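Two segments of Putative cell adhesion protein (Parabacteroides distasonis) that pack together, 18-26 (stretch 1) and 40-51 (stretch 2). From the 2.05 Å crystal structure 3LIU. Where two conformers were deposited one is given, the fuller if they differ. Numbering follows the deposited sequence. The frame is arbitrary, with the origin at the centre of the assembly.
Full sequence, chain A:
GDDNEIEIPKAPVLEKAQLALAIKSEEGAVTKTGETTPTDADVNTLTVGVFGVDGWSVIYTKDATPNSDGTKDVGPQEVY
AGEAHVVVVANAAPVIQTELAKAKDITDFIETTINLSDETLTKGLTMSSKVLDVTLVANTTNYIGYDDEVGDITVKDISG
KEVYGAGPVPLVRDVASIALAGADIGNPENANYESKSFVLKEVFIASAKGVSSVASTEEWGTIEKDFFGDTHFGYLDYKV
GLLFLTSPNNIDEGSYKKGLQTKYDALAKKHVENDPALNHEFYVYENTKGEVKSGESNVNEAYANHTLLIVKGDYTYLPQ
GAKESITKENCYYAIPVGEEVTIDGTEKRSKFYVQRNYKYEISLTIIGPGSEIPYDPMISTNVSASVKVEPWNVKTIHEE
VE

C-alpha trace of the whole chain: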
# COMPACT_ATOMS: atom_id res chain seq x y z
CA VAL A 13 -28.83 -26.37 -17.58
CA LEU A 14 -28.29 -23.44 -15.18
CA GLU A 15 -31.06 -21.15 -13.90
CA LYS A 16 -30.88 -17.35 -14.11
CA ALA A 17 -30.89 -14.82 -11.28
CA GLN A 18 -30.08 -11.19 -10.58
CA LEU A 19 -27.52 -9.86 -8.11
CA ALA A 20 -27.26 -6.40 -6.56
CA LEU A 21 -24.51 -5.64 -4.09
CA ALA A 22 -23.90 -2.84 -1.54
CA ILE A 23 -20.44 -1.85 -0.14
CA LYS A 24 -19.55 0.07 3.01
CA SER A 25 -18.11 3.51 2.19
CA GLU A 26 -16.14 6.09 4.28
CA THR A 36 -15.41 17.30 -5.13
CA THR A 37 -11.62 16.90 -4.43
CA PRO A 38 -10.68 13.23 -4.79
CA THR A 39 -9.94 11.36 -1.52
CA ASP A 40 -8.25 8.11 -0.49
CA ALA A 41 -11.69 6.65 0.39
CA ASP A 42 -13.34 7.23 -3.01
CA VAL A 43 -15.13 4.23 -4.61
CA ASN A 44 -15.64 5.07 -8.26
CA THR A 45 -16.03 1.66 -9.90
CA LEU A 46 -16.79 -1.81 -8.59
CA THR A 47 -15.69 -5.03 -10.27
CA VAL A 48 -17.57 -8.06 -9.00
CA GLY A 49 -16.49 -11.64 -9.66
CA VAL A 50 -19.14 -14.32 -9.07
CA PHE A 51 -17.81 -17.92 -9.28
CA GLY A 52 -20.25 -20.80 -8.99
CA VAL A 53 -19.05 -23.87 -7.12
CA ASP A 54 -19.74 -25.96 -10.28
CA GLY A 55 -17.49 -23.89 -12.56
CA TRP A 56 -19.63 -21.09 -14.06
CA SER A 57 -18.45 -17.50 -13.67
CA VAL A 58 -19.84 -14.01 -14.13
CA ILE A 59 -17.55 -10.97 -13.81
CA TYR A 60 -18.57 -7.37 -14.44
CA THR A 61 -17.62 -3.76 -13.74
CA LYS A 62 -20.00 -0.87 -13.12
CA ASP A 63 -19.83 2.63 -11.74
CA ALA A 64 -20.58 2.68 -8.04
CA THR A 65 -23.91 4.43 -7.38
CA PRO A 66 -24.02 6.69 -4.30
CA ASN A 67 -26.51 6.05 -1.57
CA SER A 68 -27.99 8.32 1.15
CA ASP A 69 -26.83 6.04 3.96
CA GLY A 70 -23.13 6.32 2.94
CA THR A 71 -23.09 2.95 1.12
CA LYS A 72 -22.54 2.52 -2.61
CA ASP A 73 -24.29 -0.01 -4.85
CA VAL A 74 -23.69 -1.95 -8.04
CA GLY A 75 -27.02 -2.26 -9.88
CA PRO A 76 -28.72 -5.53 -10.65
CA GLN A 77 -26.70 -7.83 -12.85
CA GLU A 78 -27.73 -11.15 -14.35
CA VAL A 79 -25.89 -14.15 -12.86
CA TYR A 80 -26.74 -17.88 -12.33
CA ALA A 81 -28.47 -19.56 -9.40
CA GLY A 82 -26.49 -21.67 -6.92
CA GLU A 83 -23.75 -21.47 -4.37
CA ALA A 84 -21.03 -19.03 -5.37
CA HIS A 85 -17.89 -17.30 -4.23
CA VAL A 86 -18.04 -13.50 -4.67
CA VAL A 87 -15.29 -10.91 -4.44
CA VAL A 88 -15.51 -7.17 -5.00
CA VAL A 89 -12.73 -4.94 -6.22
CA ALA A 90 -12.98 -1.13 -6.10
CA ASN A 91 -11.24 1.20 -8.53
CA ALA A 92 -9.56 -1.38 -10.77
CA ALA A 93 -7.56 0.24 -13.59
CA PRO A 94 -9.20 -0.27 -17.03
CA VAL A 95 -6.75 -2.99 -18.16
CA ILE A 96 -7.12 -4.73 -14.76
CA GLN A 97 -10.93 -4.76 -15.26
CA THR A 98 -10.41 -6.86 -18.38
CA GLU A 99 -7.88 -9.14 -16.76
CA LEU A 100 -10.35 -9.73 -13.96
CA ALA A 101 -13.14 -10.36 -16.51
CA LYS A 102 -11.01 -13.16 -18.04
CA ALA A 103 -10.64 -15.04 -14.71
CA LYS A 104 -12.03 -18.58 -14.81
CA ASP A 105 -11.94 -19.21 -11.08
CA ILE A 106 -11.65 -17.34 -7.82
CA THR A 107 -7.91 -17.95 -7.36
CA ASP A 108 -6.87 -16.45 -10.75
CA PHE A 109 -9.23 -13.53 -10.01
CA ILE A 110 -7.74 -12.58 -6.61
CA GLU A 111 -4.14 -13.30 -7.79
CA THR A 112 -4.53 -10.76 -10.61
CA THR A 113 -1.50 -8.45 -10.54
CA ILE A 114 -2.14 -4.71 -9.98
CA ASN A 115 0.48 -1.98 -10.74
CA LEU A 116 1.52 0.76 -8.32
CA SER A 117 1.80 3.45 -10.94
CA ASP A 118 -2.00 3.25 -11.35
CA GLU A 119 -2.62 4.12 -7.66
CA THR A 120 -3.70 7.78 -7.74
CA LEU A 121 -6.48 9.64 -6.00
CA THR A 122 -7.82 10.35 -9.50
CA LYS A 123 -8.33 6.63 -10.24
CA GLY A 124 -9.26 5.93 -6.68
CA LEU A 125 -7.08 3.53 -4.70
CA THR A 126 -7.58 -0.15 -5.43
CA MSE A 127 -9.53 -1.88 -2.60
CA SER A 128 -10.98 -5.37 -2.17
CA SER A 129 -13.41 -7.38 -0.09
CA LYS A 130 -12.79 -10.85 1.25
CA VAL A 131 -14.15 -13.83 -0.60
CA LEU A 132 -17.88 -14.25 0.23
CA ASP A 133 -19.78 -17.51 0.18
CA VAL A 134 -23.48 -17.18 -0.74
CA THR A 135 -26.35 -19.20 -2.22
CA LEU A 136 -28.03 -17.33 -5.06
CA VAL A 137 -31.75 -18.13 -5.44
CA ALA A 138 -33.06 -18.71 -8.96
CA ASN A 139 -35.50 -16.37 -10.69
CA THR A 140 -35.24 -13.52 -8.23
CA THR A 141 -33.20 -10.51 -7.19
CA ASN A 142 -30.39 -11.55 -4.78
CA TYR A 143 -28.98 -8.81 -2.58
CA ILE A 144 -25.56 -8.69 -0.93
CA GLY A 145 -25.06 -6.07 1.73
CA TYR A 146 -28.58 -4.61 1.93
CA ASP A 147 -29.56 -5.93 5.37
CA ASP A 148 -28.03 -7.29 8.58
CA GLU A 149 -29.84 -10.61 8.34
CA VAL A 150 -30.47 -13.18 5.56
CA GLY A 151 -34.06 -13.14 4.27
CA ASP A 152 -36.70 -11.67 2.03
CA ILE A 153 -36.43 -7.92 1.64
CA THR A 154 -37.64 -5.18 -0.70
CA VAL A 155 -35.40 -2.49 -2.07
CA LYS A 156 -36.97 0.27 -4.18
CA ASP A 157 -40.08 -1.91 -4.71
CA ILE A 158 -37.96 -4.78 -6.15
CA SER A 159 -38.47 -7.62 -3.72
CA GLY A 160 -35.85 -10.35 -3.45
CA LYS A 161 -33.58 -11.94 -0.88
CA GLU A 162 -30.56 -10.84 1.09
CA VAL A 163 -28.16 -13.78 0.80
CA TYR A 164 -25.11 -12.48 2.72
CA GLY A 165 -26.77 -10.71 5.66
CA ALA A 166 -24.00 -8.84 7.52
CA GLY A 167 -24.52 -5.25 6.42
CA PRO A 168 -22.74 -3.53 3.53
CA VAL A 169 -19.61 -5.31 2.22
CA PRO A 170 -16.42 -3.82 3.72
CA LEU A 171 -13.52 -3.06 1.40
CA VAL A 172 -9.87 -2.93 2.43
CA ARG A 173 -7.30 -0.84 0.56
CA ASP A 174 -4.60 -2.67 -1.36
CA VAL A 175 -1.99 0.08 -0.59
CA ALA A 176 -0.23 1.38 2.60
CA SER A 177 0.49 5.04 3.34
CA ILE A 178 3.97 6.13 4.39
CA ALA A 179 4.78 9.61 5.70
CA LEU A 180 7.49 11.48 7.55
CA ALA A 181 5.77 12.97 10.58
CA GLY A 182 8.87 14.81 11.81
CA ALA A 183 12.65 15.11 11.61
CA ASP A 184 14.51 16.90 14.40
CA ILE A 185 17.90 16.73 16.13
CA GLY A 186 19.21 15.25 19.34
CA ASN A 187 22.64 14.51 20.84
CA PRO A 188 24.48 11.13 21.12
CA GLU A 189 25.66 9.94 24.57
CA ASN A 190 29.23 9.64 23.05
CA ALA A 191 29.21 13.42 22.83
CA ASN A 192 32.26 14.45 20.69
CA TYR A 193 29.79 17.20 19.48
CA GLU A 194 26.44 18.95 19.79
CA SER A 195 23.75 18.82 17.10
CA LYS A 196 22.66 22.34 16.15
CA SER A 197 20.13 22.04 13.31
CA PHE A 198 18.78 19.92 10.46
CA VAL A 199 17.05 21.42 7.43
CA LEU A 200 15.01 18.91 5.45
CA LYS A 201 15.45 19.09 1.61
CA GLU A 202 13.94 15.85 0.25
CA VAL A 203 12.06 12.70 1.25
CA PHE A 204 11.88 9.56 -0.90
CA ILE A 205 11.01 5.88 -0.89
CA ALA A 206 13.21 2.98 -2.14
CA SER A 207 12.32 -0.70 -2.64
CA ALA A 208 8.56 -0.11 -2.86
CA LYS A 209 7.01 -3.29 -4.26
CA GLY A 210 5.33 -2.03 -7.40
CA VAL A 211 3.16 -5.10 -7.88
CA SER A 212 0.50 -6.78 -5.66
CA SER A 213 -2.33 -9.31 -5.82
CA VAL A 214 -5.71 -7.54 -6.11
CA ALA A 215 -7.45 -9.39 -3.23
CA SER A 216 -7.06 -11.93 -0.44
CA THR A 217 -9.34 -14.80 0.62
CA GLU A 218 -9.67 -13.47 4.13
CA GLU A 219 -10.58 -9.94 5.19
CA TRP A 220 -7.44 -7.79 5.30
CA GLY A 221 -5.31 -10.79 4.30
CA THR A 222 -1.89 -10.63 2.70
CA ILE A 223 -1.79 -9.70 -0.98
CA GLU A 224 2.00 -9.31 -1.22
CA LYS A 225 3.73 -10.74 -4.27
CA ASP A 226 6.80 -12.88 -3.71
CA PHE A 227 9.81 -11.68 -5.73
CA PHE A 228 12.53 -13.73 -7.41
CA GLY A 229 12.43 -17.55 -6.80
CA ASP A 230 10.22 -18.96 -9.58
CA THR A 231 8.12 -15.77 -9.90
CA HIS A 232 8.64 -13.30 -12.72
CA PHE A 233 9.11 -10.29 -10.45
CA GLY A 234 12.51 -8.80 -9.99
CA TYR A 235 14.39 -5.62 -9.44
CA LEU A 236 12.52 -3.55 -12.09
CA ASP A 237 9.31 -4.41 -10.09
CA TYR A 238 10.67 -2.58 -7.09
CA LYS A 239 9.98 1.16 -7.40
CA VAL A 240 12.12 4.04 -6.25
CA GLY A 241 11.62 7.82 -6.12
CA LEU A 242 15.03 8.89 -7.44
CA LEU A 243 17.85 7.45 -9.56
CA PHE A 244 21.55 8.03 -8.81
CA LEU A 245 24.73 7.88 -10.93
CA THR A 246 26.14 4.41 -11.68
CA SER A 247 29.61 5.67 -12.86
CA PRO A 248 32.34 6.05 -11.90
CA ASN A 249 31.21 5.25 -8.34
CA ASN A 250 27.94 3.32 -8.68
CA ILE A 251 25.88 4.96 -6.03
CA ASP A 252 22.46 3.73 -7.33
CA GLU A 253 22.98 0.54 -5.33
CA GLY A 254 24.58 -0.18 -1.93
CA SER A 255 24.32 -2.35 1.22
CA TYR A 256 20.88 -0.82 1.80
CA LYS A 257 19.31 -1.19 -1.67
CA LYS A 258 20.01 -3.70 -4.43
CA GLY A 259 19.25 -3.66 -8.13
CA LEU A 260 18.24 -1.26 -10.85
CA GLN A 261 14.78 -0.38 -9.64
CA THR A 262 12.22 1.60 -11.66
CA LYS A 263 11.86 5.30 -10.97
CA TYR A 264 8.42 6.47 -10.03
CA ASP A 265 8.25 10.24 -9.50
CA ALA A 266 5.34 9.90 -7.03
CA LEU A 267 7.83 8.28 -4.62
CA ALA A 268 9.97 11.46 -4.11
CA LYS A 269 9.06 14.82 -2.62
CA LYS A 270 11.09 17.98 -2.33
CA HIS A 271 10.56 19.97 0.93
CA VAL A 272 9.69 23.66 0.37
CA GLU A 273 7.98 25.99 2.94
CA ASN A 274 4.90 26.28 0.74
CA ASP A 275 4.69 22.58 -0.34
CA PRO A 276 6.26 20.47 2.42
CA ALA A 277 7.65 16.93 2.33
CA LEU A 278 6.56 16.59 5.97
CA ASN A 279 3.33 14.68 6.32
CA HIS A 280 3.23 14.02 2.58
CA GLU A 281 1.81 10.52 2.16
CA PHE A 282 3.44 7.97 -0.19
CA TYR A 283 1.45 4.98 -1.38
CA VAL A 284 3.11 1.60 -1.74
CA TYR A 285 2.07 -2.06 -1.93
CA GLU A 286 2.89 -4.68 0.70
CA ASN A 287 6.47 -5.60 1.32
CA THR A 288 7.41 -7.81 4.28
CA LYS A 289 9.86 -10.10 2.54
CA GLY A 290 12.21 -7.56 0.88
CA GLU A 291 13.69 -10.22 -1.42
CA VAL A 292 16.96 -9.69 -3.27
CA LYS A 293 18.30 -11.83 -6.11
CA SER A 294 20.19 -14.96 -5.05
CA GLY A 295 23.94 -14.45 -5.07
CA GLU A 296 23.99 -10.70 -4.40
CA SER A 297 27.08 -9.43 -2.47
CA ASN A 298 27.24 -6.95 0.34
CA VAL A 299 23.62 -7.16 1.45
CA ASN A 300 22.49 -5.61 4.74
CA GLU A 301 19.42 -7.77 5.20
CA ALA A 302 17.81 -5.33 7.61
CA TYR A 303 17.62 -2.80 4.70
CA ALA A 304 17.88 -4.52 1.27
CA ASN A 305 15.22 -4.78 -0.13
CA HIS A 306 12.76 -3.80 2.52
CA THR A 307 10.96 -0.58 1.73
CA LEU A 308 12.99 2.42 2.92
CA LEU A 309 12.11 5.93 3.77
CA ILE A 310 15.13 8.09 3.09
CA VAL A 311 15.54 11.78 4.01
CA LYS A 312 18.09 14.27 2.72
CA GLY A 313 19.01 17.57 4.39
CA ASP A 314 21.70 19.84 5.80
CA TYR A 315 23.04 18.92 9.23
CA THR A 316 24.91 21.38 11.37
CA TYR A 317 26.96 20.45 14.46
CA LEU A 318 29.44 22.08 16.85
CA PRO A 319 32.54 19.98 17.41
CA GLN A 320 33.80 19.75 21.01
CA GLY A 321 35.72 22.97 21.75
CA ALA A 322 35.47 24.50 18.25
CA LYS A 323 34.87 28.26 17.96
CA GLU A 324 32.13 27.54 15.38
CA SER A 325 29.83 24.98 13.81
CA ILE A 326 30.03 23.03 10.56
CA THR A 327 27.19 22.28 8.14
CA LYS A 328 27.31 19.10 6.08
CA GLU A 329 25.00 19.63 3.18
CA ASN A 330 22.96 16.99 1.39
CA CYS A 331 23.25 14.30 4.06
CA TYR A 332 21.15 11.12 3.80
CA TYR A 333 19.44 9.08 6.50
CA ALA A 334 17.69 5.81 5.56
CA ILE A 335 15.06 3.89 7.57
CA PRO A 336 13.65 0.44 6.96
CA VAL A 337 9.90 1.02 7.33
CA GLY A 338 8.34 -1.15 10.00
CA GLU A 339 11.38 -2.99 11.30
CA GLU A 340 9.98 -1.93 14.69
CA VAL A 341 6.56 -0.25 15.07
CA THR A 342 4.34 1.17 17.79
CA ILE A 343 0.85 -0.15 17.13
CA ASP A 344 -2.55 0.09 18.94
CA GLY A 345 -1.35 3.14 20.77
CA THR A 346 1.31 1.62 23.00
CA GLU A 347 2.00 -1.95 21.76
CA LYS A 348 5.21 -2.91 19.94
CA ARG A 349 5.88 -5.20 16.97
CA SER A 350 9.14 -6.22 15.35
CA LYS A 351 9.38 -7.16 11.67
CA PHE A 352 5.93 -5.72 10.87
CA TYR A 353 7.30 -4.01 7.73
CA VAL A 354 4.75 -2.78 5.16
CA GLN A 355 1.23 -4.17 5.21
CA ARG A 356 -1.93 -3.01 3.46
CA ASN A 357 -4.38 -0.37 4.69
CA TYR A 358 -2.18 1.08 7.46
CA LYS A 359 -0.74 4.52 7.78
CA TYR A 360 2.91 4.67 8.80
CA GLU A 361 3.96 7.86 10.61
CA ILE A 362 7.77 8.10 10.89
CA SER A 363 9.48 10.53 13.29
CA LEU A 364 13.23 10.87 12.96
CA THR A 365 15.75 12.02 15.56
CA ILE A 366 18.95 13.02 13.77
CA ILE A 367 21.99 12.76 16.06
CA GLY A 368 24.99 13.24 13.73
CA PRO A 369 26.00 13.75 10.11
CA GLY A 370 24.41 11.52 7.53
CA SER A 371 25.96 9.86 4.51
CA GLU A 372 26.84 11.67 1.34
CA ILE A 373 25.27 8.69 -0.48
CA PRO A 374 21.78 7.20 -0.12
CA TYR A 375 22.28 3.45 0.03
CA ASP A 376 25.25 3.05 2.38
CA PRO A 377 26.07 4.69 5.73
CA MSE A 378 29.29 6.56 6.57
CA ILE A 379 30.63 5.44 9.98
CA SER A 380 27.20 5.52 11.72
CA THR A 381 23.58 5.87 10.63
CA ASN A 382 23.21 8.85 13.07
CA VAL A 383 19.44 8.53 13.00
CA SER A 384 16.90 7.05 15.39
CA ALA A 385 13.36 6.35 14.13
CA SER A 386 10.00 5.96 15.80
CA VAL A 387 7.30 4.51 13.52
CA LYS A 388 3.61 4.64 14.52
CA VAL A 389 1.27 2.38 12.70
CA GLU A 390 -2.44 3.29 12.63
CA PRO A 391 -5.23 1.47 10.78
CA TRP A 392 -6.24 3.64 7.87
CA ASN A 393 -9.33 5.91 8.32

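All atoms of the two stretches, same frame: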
# COMPACT_ATOMS: atom_id res chain seq x y z
N GLN A 18 -30.64 -12.53 -10.59
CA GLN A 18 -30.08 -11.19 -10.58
C GLN A 18 -29.36 -11.01 -9.26
O GLN A 18 -29.71 -11.65 -8.25
CB GLN A 18 -31.18 -10.14 -10.76
CG GLN A 18 -31.98 -10.26 -12.07
CD GLN A 18 -31.34 -9.55 -13.25
OE1 GLN A 18 -30.74 -8.48 -13.10
NE2 GLN A 18 -31.48 -10.12 -14.45
N LEU A 19 -28.34 -10.16 -9.27
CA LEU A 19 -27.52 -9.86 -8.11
C LEU A 19 -27.35 -8.36 -8.05
O LEU A 19 -26.99 -7.74 -9.06
CB LEU A 19 -26.15 -10.52 -8.22
CG LEU A 19 -25.22 -10.27 -7.03
CD1 LEU A 19 -25.85 -10.82 -5.72
CD2 LEU A 19 -23.86 -10.89 -7.28
N ALA A 20 -27.64 -7.78 -6.88
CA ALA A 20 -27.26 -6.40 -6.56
C ALA A 20 -26.47 -6.44 -5.27
O ALA A 20 -26.71 -7.28 -4.38
CB ALA A 20 -28.47 -5.50 -6.43
N LEU A 21 -25.52 -5.54 -5.15
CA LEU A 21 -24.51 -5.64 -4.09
C LEU A 21 -24.25 -4.25 -3.52
O LEU A 21 -24.16 -3.31 -4.27
CB LEU A 21 -23.24 -6.32 -4.64
CG LEU A 21 -22.13 -6.69 -3.66
CD1 LEU A 21 -21.40 -7.95 -4.11
CD2 LEU A 21 -21.15 -5.53 -3.45
N ALA A 22 -24.20 -4.11 -2.19
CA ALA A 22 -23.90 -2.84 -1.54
C ALA A 22 -22.59 -2.92 -0.75
O ALA A 22 -22.35 -3.92 -0.03
CB ALA A 22 -25.05 -2.42 -0.67
N ILE A 23 -21.71 -1.91 -0.92
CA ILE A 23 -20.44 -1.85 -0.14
C ILE A 23 -20.42 -0.73 0.90
O ILE A 23 -21.09 0.32 0.73
CB ILE A 23 -19.19 -1.75 -1.06
CG1 ILE A 23 -19.14 -0.40 -1.79
CG2 ILE A 23 -19.21 -2.91 -2.10
CD1 ILE A 23 -18.50 0.76 -1.01
N LYS A 24 -19.69 -0.94 1.98
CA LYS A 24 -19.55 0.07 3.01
C LYS A 24 -18.55 1.12 2.55
O LYS A 24 -17.49 0.78 2.03
CB LYS A 24 -19.05 -0.55 4.30
CG LYS A 24 -19.11 0.37 5.51
CD LYS A 24 -18.18 -0.15 6.63
CE LYS A 24 -18.77 -1.36 7.34
NZ LYS A 24 -17.74 -2.17 8.06
N SER A 25 -18.90 2.40 2.73
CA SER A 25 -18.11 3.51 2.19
C SER A 25 -17.81 4.55 3.28
O SER A 25 -18.69 4.86 4.09
CB SER A 25 -18.88 4.18 1.03
OG SER A 25 -17.99 4.76 0.09
N GLU A 26 -16.59 5.09 3.27
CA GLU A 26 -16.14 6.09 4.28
C GLU A 26 -16.46 7.55 3.87
O GLU A 26 -15.89 8.10 2.92
CB GLU A 26 -14.63 5.93 4.55
CG GLU A 26 -14.17 4.47 4.68
CD GLU A 26 -12.86 4.32 5.44
OE1 GLU A 26 -12.02 5.26 5.46
OE2 GLU A 26 -12.66 3.23 6.01
N ASP A 40 -8.78 9.46 -0.56
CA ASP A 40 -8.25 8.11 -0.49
C ASP A 40 -9.34 7.11 -0.03
O ASP A 40 -9.05 5.96 0.19
CB ASP A 40 -6.99 8.09 0.41
CG ASP A 40 -7.28 8.41 1.87
OD1 ASP A 40 -8.44 8.28 2.22
OD2 ASP A 40 -6.37 8.78 2.65
N ALA A 41 -10.58 7.55 0.13
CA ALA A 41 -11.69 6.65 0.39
C ALA A 41 -12.66 6.56 -0.79
O ALA A 41 -13.68 5.87 -0.70
CB ALA A 41 -12.47 7.09 1.69
N ASP A 42 -12.38 7.26 -1.89
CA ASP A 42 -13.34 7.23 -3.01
C ASP A 42 -13.51 5.78 -3.58
O ASP A 42 -12.53 5.05 -3.73
CB ASP A 42 -12.93 8.15 -4.17
CG ASP A 42 -12.96 9.63 -3.83
OD1 ASP A 42 -13.44 10.03 -2.74
OD2 ASP A 42 -12.47 10.41 -4.67
N VAL A 43 -14.75 5.44 -3.92
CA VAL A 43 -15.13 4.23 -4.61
C VAL A 43 -15.81 4.67 -5.87
O VAL A 43 -16.95 5.11 -5.85
CB VAL A 43 -16.05 3.39 -3.75
CG1 VAL A 43 -16.62 2.23 -4.53
CG2 VAL A 43 -15.27 2.95 -2.47
N ASN A 44 -15.10 4.59 -6.97
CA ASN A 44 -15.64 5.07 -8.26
C ASN A 44 -16.24 3.95 -9.10
O ASN A 44 -17.30 4.08 -9.69
CB ASN A 44 -14.49 5.71 -9.02
CG ASN A 44 -13.90 6.85 -8.29
OD1 ASN A 44 -14.62 7.68 -7.76
ND2 ASN A 44 -12.57 6.93 -8.26
N THR A 45 -15.55 2.82 -9.14
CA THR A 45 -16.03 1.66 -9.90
C THR A 45 -15.97 0.47 -8.97
O THR A 45 -15.13 0.43 -8.07
CB THR A 45 -15.17 1.35 -11.16
OG1 THR A 45 -13.84 0.99 -10.77
CG2 THR A 45 -15.13 2.52 -12.17
N LEU A 46 -16.85 -0.49 -9.22
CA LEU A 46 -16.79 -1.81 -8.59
C LEU A 46 -16.75 -2.92 -9.64
O LEU A 46 -17.57 -2.96 -10.58
CB LEU A 46 -17.99 -2.05 -7.68
CG LEU A 46 -17.97 -1.12 -6.46
CD1 LEU A 46 -19.29 -1.27 -5.72
CD2 LEU A 46 -16.82 -1.44 -5.54
N THR A 47 -15.76 -3.80 -9.49
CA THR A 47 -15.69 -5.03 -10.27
C THR A 47 -16.05 -6.17 -9.37
O THR A 47 -15.45 -6.33 -8.31
CB THR A 47 -14.27 -5.26 -10.84
OG1 THR A 47 -13.90 -4.14 -11.65
CG2 THR A 47 -14.22 -6.52 -11.69
N VAL A 48 -17.03 -6.95 -9.78
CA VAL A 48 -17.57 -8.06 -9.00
C VAL A 48 -17.31 -9.36 -9.77
O VAL A 48 -17.61 -9.49 -10.97
CB VAL A 48 -19.07 -7.87 -8.76
CG1 VAL A 48 -19.66 -9.04 -7.96
CG2 VAL A 48 -19.35 -6.50 -8.06
N GLY A 49 -16.70 -10.32 -9.08
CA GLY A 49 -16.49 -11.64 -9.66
C GLY A 49 -17.38 -12.60 -8.92
O GLY A 49 -17.29 -12.71 -7.67
N VAL A 50 -18.25 -13.29 -9.67
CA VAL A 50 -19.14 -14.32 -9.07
C VAL A 50 -18.75 -15.69 -9.65
O VAL A 50 -18.86 -15.89 -10.86
CB VAL A 50 -20.61 -14.02 -9.46
CG1 VAL A 50 -21.58 -14.97 -8.72
CG2 VAL A 50 -20.96 -12.58 -9.16
N PHE A 51 -18.33 -16.63 -8.81
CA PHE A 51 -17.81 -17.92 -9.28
C PHE A 51 -18.61 -19.07 -8.66
O PHE A 51 -18.55 -19.34 -7.44
CB PHE A 51 -16.29 -18.03 -8.98
CG PHE A 51 -15.45 -16.99 -9.68
CD1 PHE A 51 -14.94 -17.22 -10.95
CD2 PHE A 51 -15.20 -15.77 -9.09
CE1 PHE A 51 -14.16 -16.24 -11.59
CE2 PHE A 51 -14.46 -14.82 -9.71
CZ PHE A 51 -13.92 -15.04 -10.96

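Stretch 1 (18-26) and stretch 2 (40-51) face each other as two layers joined by side chains alone. Strand 18-24 and strand 45-51 run at 130° to one another, roughly opposed in direction, and their axes come no closer than 10.2 Å. That spacing is too wide for backbone pairing, and no hydrogen bond links the two stretches. Instead, the alternation of extended strands sends every second residue into the gap: Leu19, Leu21 and Ile23 from one side, Leu46, Val48 and Val50 from the other, all buried.

The rotamers carry these aliphatic groups across the gap. Leu19, with chi1 t and chi2 p, places CD2 3.8 Å from Val50 CG2. The next pair is looser: Leu21 also has chi1 t, but its chi2 of 147° lies between wells, and its CD1 is 4.4 Å from Val48 CG1. In Val50, t puts CG2 foremost, CG1 being 4.9 Å from Leu19 CD2; in Val48, also t, CG2 lies 4.7 Å from Leu21 CD1, so the methyls sit more evenly.

Chi1 p sets both CG2 and CG1 of Ile23 4.0 Å from Leu46 CD1; chi2 of 85° then takes Ile23 CD1 to 4.2 Å from Val43 CG2. Leu46 meets it in the m, t conformation. Val43, a t rotamer in the loop before the strand, extends the apolar surface beyond the strand; its CG2 also lies 4.2 Å from Ser25 OG, a van der Waals contact only.

Beyond the strands the backbones converge, the CA atoms of Glu26 and Ala41 being 5.9 Å apart. Here the closest approach is between Glu26 CB and Ala41 CB, at 3.8 Å. With chi1 m and chi2 t the chain runs over Ala41, and Glu26 OE1 ends 4.2 Å from Ala41 CB; a methyl offers no polar partner, and no salt bridge forms.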